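Local coordinates for purine nucleoside phosphorylase (Schistosoma mansoni, PDB 6B3L), which catalyses the phosphorolysis of purine nucleosides such as inosine and guanosine, releasing the free purine base and ribose 1-phosphate, at the indan-2-amine site. Residues are numbered along the deposited sequence; one frame, centred on the assembly and turned at random.

The indan-2-amine site. Residues 179, 183, 185, 272, 275-276, 279. With XM0 (indan-2-amine), chain B.
A surface groove between the C-terminal helix 259-283 and the end of helix 170-182 takes up the small amine indan-2-amine (XM0), hiding 206 of its 299 Å², with the six-membered ring pushed inward and the amine end pointing outward. Over one face of that ring lies the carboxamide of Asn183, CG 3.6 Å from the ring centroid of XM0; over the opposite face Met275 lays its CB, 3.8 Å from the XM0 centroid. Met275 then bends at chi3 (-71°), so that SD and CE come back against XM0 C3, with Met275 CE 3.7 Å from XM0 C3. Asn183 also makes a polar contact: XM0 N10 donates to Asn183 OD1 at 2.8 Å, in the carbonyl plane and on a lone pair. Asn183 ND2 reaches back to the last turn of helix 170-182, giving a fairly straight bond (164° at H) to the backbone O of Ile179 at 2.9 Å, which should fix the flip of the amide and leave OD1 turned to the amine. At the inner rim, Phe185 CE2, at 3.7 Å, and the backbone CA of Trp276 meet XM0 C1, and Leu272 CD1 meets the neighbouring C2. Glu279 flanks XM0 C6 and C7 with its CB; Glu279 OE1 stays 5.6 Å from XM0 N10, too far for a salt bridge, though its charge may favour a protonated amine. The site lies on the outer side of the helical layer, where helix 259-283 packs against the loop following helix 170-182.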
# COMPACT_ATOMS: atom_id res chain seq x y z
N ILE A 179 -35.27 -9.20 -10.18
CA ILE A 179 -36.21 -8.47 -9.33
C ILE A 179 -36.32 -7.01 -9.78
O ILE A 179 -37.41 -6.42 -9.75
CB ILE A 179 -35.79 -8.62 -7.85
CG1 ILE A 179 -35.97 -10.10 -7.40
CG2 ILE A 179 -36.60 -7.69 -6.97
CD1 ILE A 179 -35.10 -10.52 -6.19
N ASN A 183 -39.91 -5.09 -11.22
CA ASN A 183 -40.40 -3.87 -10.58
C ASN A 183 -40.04 -2.62 -11.38
O ASN A 183 -40.16 -1.51 -10.86
CB ASN A 183 -39.86 -3.81 -9.15
CG ASN A 183 -40.49 -4.86 -8.26
OD1 ASN A 183 -41.61 -4.68 -7.77
ND2 ASN A 183 -39.80 -5.99 -8.10
N PHE A 185 -37.36 -1.05 -12.57
CA PHE A 185 -36.23 -0.13 -12.38
C PHE A 185 -34.91 -0.68 -12.91
O PHE A 185 -33.84 -0.21 -12.53
CB PHE A 185 -36.10 0.33 -10.91
CG PHE A 185 -35.71 -0.72 -9.90
CD1 PHE A 185 -34.40 -0.85 -9.49
CD2 PHE A 185 -36.68 -1.51 -9.30
CE1 PHE A 185 -34.03 -1.81 -8.52
CE2 PHE A 185 -36.31 -2.46 -8.34
CZ PHE A 185 -35.00 -2.59 -7.94
N LEU A 272 -36.24 2.48 -2.03
CA LEU A 272 -36.14 1.52 -3.14
C LEU A 272 -35.15 0.40 -2.80
O LEU A 272 -35.43 -0.78 -3.02
CB LEU A 272 -35.71 2.24 -4.42
CG LEU A 272 -35.63 1.39 -5.70
CD1 LEU A 272 -36.94 0.65 -5.92
CD2 LEU A 272 -35.29 2.23 -6.93
N MET A 275 -36.66 -2.09 -0.23
CA MET A 275 -37.62 -3.03 -0.81
C MET A 275 -36.92 -4.07 -1.67
O MET A 275 -37.28 -5.25 -1.65
CB MET A 275 -38.68 -2.27 -1.63
CG MET A 275 -39.68 -1.47 -0.81
SD MET A 275 -41.09 -0.88 -1.80
CE MET A 275 -40.25 0.35 -2.79
N TRP A 276 -35.91 -3.64 -2.44
CA TRP A 276 -35.13 -4.57 -3.27
C TRP A 276 -34.48 -5.66 -2.44
O TRP A 276 -34.62 -6.86 -2.74
CB TRP A 276 -34.08 -3.77 -4.03
CG TRP A 276 -33.38 -4.44 -5.18
CD1 TRP A 276 -33.72 -5.59 -5.81
CD2 TRP A 276 -32.24 -3.92 -5.86
NE1 TRP A 276 -32.84 -5.83 -6.86
CE2 TRP A 276 -31.92 -4.81 -6.90
CE3 TRP A 276 -31.44 -2.79 -5.68
CZ2 TRP A 276 -30.84 -4.60 -7.76
CZ3 TRP A 276 -30.37 -2.59 -6.50
CH2 TRP A 276 -30.08 -3.49 -7.54
N GLU A 279 -36.87 -8.21 -0.89
CA GLU A 279 -37.31 -9.21 -1.87
C GLU A 279 -36.19 -10.19 -2.22
O GLU A 279 -36.45 -11.40 -2.35
CB GLU A 279 -37.87 -8.53 -3.12
CG GLU A 279 -38.36 -9.47 -4.20
CD GLU A 279 -39.66 -10.21 -3.86
OE1 GLU A 279 -40.30 -9.93 -2.81
OE2 GLU A 279 -40.06 -11.09 -4.66
C1 XM0 B . -37.96 -4.03 -5.38
C2 XM0 B . -38.69 -2.67 -5.36
C3 XM0 B . -39.95 -2.59 -4.97
C4 XM0 B . -40.70 -3.85 -4.52
C5 XM0 B . -40.03 -5.04 -4.56
C6 XM0 B . -38.59 -5.14 -5.02
C7 XM0 B . -41.00 -6.16 -4.10
C8 XM0 B . -42.32 -5.45 -4.20
C9 XM0 B . -42.09 -3.98 -4.06
N10 XM0 B . -42.91 -5.78 -5.51